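Long-range contacts in phosphoribosylaminoimidazole-succinocarboxamide synthase (Saccharomyces cerevisiae, PDB 1OBD), which catalyses the ATP-dependent joining of L-aspartate to the carboxylate of CAIR, giving SAICAR in de novo purine biosynthesis: residues G18-I23 with V34-I39; A28-F33 with S106-K111. One frame throughout, in Å; residues are numbered along the deposited sequence.

Interaction 1 of 2, residues G18-I23 with V34-I39; sequences GKVRDI and VATDRI. With ATP (adenosine-5'-triphosphate), chain B.
R38 lays its guanidinium end-on against the carboxylate of D22, the two planes only 18° apart. R38 NH1 (2.9 Å, on the syn lone pair) and R38 NH2 both bond D22 OD2, one oxygen taking both donors of the salt bridge; OD1 turns to the hydroxyl of T6. The R38 chain bends at chi3 (-57°), which brings NE to K19 O at 2.7 Å, in the guanidinium plane but above the plane of that carbonyl. Arginine suits this place because its flat head can serve a carboxylate and a backbone turn together. V20 O lies over one face of the group and is itself held by T36, whose OG1 (2.6 Å) and N (2.9 Å) approach from opposite faces of the carbonyl; OG1 also accepts from R38 N, an ST turn. These bonds fasten the end of a β-hairpin, where D22 pairs with V34 and R21 with A35, to the glycine-containing loop at the ATP phosphates. K19 N donates to O1G of ATP. From the other face of the sheet to D22, R21 reaches the alpha phosphate, NE to O1A at 2.9 Å and NH2 to O2A at 3.1 Å; D233 also pairs with NH2.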
# COMPACT_ATOMS: atom_id res chain seq x y z
N GLY A 18 1.89 -12.68 -1.41
CA GLY A 18 0.65 -11.93 -1.35
C GLY A 18 0.08 -11.76 -2.76
O GLY A 18 0.54 -12.44 -3.69
N LYS A 19 -0.83 -10.82 -2.92
CA LYS A 19 -1.41 -10.54 -4.24
C LYS A 19 -0.30 -10.08 -5.18
O LYS A 19 -0.30 -10.39 -6.37
CB LYS A 19 -2.48 -9.43 -4.15
CG LYS A 19 -3.73 -9.74 -3.34
CD LYS A 19 -4.57 -10.84 -3.97
CE LYS A 19 -4.28 -12.21 -3.34
NZ LYS A 19 -5.16 -12.56 -2.17
N VAL A 20 0.64 -9.35 -4.64
CA VAL A 20 1.59 -8.64 -5.45
C VAL A 20 3.03 -8.86 -5.02
O VAL A 20 3.94 -8.79 -5.82
CB VAL A 20 1.29 -7.13 -5.45
CG1 VAL A 20 2.40 -6.31 -6.07
CG2 VAL A 20 -0.05 -6.84 -6.06
N ARG A 21 3.28 -9.15 -3.77
CA ARG A 21 4.64 -9.27 -3.27
C ARG A 21 5.01 -10.70 -2.88
O ARG A 21 4.17 -11.46 -2.40
CB ARG A 21 4.78 -8.34 -2.09
CG ARG A 21 4.59 -6.85 -2.51
CD ARG A 21 5.00 -5.81 -1.47
NE ARG A 21 4.33 -5.99 -0.19
CZ ARG A 21 4.55 -5.20 0.86
NH1 ARG A 21 5.42 -4.20 0.81
NH2 ARG A 21 3.91 -5.44 1.97
N ASP A 22 6.26 -11.05 -3.13
CA ASP A 22 6.89 -12.30 -2.70
C ASP A 22 7.84 -11.95 -1.58
O ASP A 22 8.67 -11.09 -1.76
CB ASP A 22 7.62 -12.96 -3.91
CG ASP A 22 6.72 -13.17 -5.16
OD1 ASP A 22 7.26 -13.55 -6.22
OD2 ASP A 22 5.48 -13.00 -5.18
N ILE A 23 7.72 -12.62 -0.44
CA ILE A 23 8.51 -12.34 0.75
C ILE A 23 9.41 -13.53 1.05
O ILE A 23 8.93 -14.65 1.21
CB ILE A 23 7.61 -12.12 1.97
CG1 ILE A 23 6.55 -11.06 1.70
CG2 ILE A 23 8.45 -11.77 3.16
CD1 ILE A 23 5.87 -10.61 2.93
N VAL A 34 9.84 -8.54 -2.26
CA VAL A 34 9.97 -8.39 -3.69
C VAL A 34 8.60 -8.05 -4.27
O VAL A 34 7.67 -8.84 -4.24
CB VAL A 34 10.56 -9.64 -4.36
CG1 VAL A 34 10.83 -9.35 -5.83
CG2 VAL A 34 11.78 -10.19 -3.66
N ALA A 35 8.47 -6.82 -4.75
CA ALA A 35 7.23 -6.36 -5.37
C ALA A 35 7.21 -6.85 -6.82
O ALA A 35 8.04 -6.43 -7.61
CB ALA A 35 7.15 -4.85 -5.33
N THR A 36 6.26 -7.69 -7.16
CA THR A 36 6.13 -8.15 -8.53
C THR A 36 5.27 -7.15 -9.31
O THR A 36 4.78 -6.14 -8.79
CB THR A 36 5.53 -9.52 -8.61
OG1 THR A 36 4.13 -9.48 -8.35
CG2 THR A 36 6.24 -10.48 -7.67
N ASP A 37 5.07 -7.46 -10.58
CA ASP A 37 4.24 -6.66 -11.49
C ASP A 37 2.80 -7.15 -11.59
O ASP A 37 2.05 -6.67 -12.44
CB ASP A 37 4.90 -6.62 -12.87
CG ASP A 37 6.21 -5.91 -12.88
OD1 ASP A 37 7.00 -6.16 -13.83
OD2 ASP A 37 6.50 -5.09 -12.00
N ARG A 38 2.40 -8.05 -10.70
CA ARG A 38 1.02 -8.46 -10.64
C ARG A 38 0.12 -7.30 -10.22
O ARG A 38 0.55 -6.36 -9.57
CB ARG A 38 0.87 -9.62 -9.68
CG ARG A 38 1.68 -10.85 -10.04
CD ARG A 38 1.43 -11.99 -9.10
NE ARG A 38 1.68 -11.79 -7.65
CZ ARG A 38 2.73 -12.17 -6.96
NH1 ARG A 38 3.77 -12.74 -7.53
NH2 ARG A 38 2.73 -11.99 -5.63
N ILE A 39 -1.14 -7.41 -10.61
CA ILE A 39 -2.14 -6.39 -10.30
C ILE A 39 -3.43 -7.11 -9.97
O ILE A 39 -3.73 -8.16 -10.55
CB ILE A 39 -2.33 -5.38 -11.48
CG1 ILE A 39 -3.32 -4.29 -11.10
CG2 ILE A 39 -2.69 -6.08 -12.77
CD1 ILE A 39 -3.25 -3.08 -12.07
PG ATP B . -1.75 -8.61 0.42
O1G ATP B . -1.32 -8.59 -1.01
O2G ATP B . -1.16 -7.43 1.22
O3G ATP B . -3.29 -8.56 0.45
PB ATP B . -0.19 -10.19 2.15
O1B ATP B . -0.13 -11.62 2.50
O2B ATP B . -0.37 -9.25 3.33
O3B ATP B . -1.33 -10.03 1.07
PA ATP B . 2.22 -8.72 1.61
O1A ATP B . 2.88 -8.43 0.33
O2A ATP B . 1.55 -7.49 2.22
O3A ATP B . 1.13 -9.83 1.32
O5' ATP B . 3.23 -9.43 2.60
C5' ATP B . 3.75 -8.71 3.69
C4' ATP B . 3.71 -9.60 4.92
O4' ATP B . 4.73 -9.21 5.80
C3' ATP B . 2.42 -9.39 5.66
O3' ATP B . 2.14 -10.60 6.35
C2' ATP B . 2.76 -8.22 6.58
O2' ATP B . 1.98 -8.04 7.73
C1' ATP B . 4.16 -8.62 6.98
N9 ATP B . 5.18 -7.60 7.30
C8 ATP B . 5.19 -6.34 6.75
N7 ATP B . 6.28 -5.74 7.20
C5 ATP B . 6.98 -6.54 8.06
C6 ATP B . 8.14 -6.45 8.83
N6 ATP B . 9.05 -5.49 8.75
N1 ATP B . 8.51 -7.52 9.60
C2 ATP B . 7.79 -8.67 9.60
N3 ATP B . 6.65 -8.79 8.87
C4 ATP B . 6.26 -7.74 8.11

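Interaction 2 of 2, residues A28-F33 with S106-K111; sequences AGTLLF and SLLVHK. With AMP (adenosine monophosphate), chain G; ATP (adenosine-5'-triphosphate), chain B.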
# COMPACT_ATOMS: atom_id res chain seq x y z
N ALA A 28 17.87 -14.72 10.29
CA ALA A 28 16.95 -14.76 11.40
C ALA A 28 16.28 -13.42 11.67
O ALA A 28 15.19 -13.41 12.20
CB ALA A 28 17.66 -15.25 12.68
N GLY A 29 16.93 -12.32 11.32
CA GLY A 29 16.41 -10.98 11.60
C GLY A 29 15.93 -10.20 10.39
O GLY A 29 15.55 -9.07 10.56
N THR A 30 15.92 -10.79 9.20
CA THR A 30 15.81 -10.00 7.97
C THR A 30 14.96 -10.69 6.94
O THR A 30 15.11 -11.89 6.74
CB THR A 30 17.20 -9.76 7.40
OG1 THR A 30 18.11 -9.35 8.44
CG2 THR A 30 17.22 -8.68 6.38
N LEU A 31 14.14 -9.90 6.27
CA LEU A 31 13.29 -10.34 5.17
C LEU A 31 13.62 -9.57 3.91
O LEU A 31 14.19 -8.47 3.96
CB LEU A 31 11.82 -10.13 5.50
CG LEU A 31 11.31 -10.85 6.74
CD1 LEU A 31 9.84 -10.40 7.06
CD2 LEU A 31 11.37 -12.36 6.56
N LEU A 32 13.24 -10.15 2.78
CA LEU A 32 13.38 -9.54 1.47
C LEU A 32 11.98 -9.44 0.87
O LEU A 32 11.30 -10.45 0.66
CB LEU A 32 14.27 -10.37 0.56
CG LEU A 32 14.54 -9.82 -0.83
CD1 LEU A 32 15.39 -8.55 -0.70
CD2 LEU A 32 15.22 -10.87 -1.69
N PHE A 33 11.53 -8.22 0.63
CA PHE A 33 10.20 -7.95 0.06
C PHE A 33 10.35 -7.66 -1.41
O PHE A 33 10.92 -6.63 -1.75
CB PHE A 33 9.56 -6.72 0.71
CG PHE A 33 8.94 -6.93 2.07
CD1 PHE A 33 7.99 -6.05 2.52
CD2 PHE A 33 9.30 -7.93 2.92
CE1 PHE A 33 7.39 -6.19 3.76
CE2 PHE A 33 8.70 -8.09 4.16
CZ PHE A 33 7.73 -7.23 4.57
N SER A 106 13.03 -4.70 -4.87
CA SER A 106 13.23 -5.44 -3.61
C SER A 106 13.69 -4.55 -2.50
O SER A 106 14.56 -3.70 -2.69
CB SER A 106 14.26 -6.55 -3.84
OG SER A 106 13.86 -7.45 -4.83
N LEU A 107 13.14 -4.79 -1.34
CA LEU A 107 13.52 -4.08 -0.14
C LEU A 107 13.98 -5.07 0.92
O LEU A 107 13.30 -6.05 1.22
CB LEU A 107 12.37 -3.27 0.39
CG LEU A 107 11.96 -2.09 -0.51
CD1 LEU A 107 10.74 -1.42 0.08
CD2 LEU A 107 13.07 -1.10 -0.74
N LEU A 108 15.13 -4.78 1.50
CA LEU A 108 15.69 -5.51 2.61
C LEU A 108 15.16 -4.90 3.89
O LEU A 108 15.35 -3.69 4.13
CB LEU A 108 17.22 -5.46 2.56
CG LEU A 108 17.93 -6.43 3.47
CD1 LEU A 108 17.75 -7.86 2.95
CD2 LEU A 108 19.42 -6.08 3.56
N VAL A 109 14.48 -5.71 4.71
CA VAL A 109 13.79 -5.16 5.86
C VAL A 109 14.07 -5.96 7.13
O VAL A 109 14.27 -7.17 7.08
CB VAL A 109 12.28 -4.99 5.61
CG1 VAL A 109 11.98 -4.21 4.37
CG2 VAL A 109 11.56 -6.31 5.58
N HIS A 110 14.12 -5.25 8.24
CA HIS A 110 14.22 -5.89 9.54
C HIS A 110 12.90 -6.52 9.90
O HIS A 110 11.82 -5.90 9.76
CB HIS A 110 14.53 -4.82 10.61
CG HIS A 110 15.88 -4.18 10.48
ND1 HIS A 110 17.05 -4.86 10.71
CD2 HIS A 110 16.25 -2.91 10.16
CE1 HIS A 110 18.08 -4.06 10.53
NE2 HIS A 110 17.63 -2.86 10.19
N LYS A 111 12.97 -7.76 10.40
CA LYS A 111 11.84 -8.44 11.00
C LYS A 111 11.48 -7.76 12.25
O LYS A 111 12.33 -7.60 13.14
CB LYS A 111 12.25 -9.81 11.48
CG LYS A 111 12.16 -10.77 10.45
CD LYS A 111 12.30 -12.18 11.05
CE LYS A 111 12.64 -13.15 9.97
NZ LYS A 111 13.04 -14.45 10.57
P AMP G . 20.39 4.96 0.73
O1P AMP G . 21.43 6.09 0.66
O2P AMP G . 19.29 5.36 1.64
O3P AMP G . 21.06 3.67 1.26
O5' AMP G . 19.80 4.65 -0.74
C5' AMP G . 20.66 4.35 -1.82
C4' AMP G . 20.03 3.34 -2.77
O4' AMP G . 19.84 2.10 -2.11
C3' AMP G . 18.68 3.80 -3.28
O3' AMP G . 18.65 3.77 -4.69
C2' AMP G . 17.67 2.83 -2.68
O2' AMP G . 16.72 2.41 -3.63
C1' AMP G . 18.50 1.65 -2.19
N9 AMP G . 18.11 1.13 -0.86
C8 AMP G . 18.24 1.78 0.33
N7 AMP G . 17.79 1.00 1.34
C5 AMP G . 17.37 -0.16 0.79
C6 AMP G . 16.83 -1.28 1.39
N6 AMP G . 16.66 -1.33 2.71
N1 AMP G . 16.51 -2.36 0.57
C2 AMP G . 16.68 -2.29 -0.81
N3 AMP G . 17.22 -1.16 -1.40
C4 AMP G . 17.56 -0.11 -0.59
PG ATP B . -1.75 -8.61 0.42
O1G ATP B . -1.32 -8.59 -1.01
O2G ATP B . -1.16 -7.43 1.22
O3G ATP B . -3.29 -8.56 0.45
PB ATP B . -0.19 -10.19 2.15
O1B ATP B . -0.13 -11.62 2.50
O2B ATP B . -0.37 -9.25 3.33
O3B ATP B . -1.33 -10.03 1.07
PA ATP B . 2.22 -8.72 1.61
O1A ATP B . 2.88 -8.43 0.33
O2A ATP B . 1.55 -7.49 2.22
O3A ATP B . 1.13 -9.83 1.32
O5' ATP B . 3.23 -9.43 2.60
C5' ATP B . 3.75 -8.71 3.69
C4' ATP B . 3.71 -9.60 4.92
O4' ATP B . 4.73 -9.21 5.80
C3' ATP B . 2.42 -9.39 5.66
O3' ATP B . 2.14 -10.60 6.35
C2' ATP B . 2.76 -8.22 6.58
O2' ATP B . 1.98 -8.04 7.73
C1' ATP B . 4.16 -8.62 6.98
N9 ATP B . 5.18 -7.60 7.30
C8 ATP B . 5.19 -6.34 6.75
N7 ATP B . 6.28 -5.74 7.20
C5 ATP B . 6.98 -6.54 8.06
C6 ATP B . 8.14 -6.45 8.83
N6 ATP B . 9.05 -5.49 8.75
N1 ATP B . 8.51 -7.52 9.60
C2 ATP B . 7.79 -8.67 9.60
N3 ATP B . 6.65 -8.79 8.87
C4 ATP B . 6.26 -7.74 8.11
O HOH W 1 16.55 -7.18 12.32
O HOH W 2 18.26 -7.17 10.01
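V109 sets CG2 over one face of the F33 ring, 4.0 Å from its centroid and 25° off the normal, a CH-pi contact offset toward the rim. CG2 gets there by standing between the backbone N and the carbonyl carbon (chi1 -53° for CG1), and V109 CG2 also touches L31 CB at 3.8 Å. A branched valine is compact enough to lie against the F33 ring, whose edge meets the ATP adenine, F33 CZ to N7 at 3.4 Å; L31 CD1 packs against C2 of the same base, and H75 meets F33 edge-to-face. K111 runs extended across L31 at about a right angle, CE against CD2 at 3.7 Å, and NZ bonds A28 O at 2.9 Å from above the carbonyl plane while forming a salt bridge with E25. A methionine in its place would probably leave A28 O without this donor and E25 without its positive mate. On the other face, T30 CG2 meets L108 CD1 at 3.6 Å. Beneath these side chains the antiparallel backbones pair L31 with V109 and F33 with L107 through hydrogen bonds both ways. H110 O accepts from ATP N6, and L108 N donates to AMP N1 at 2.9 Å, so strand 106-110 has a backbone hydrogen bond to the adenine of each bound nucleotide. T30 OG1 is held by D27. Strand 106-110 is an edge strand of a four-stranded antiparallel sheet, with strand 30-35 between it and strand 21-27, and L107 packs on helix 53-67.

Entering from the N terminus, the chain passes the loop 18-20, which touches the ATP phosphates, and runs out along strand 21-27, turns, and comes back along strand 30-35; interaction 1 closes this short hairpin at its open end, between 18-23 and 34-39. Helices 53-67 and 96-102 follow before strand 106-110 returns to strand 30-35, so interaction 2 closes a loop of 72 intervening residues. Because 28-33 falls between the two segments of interaction 1, the loops cross. Strand 30-35 is shared, and R21 and I23 of the first contact pack on F33 of the second. Together they join three neighbouring strands of one sheet, with ATP phosphates at one contact and its adenine at the other.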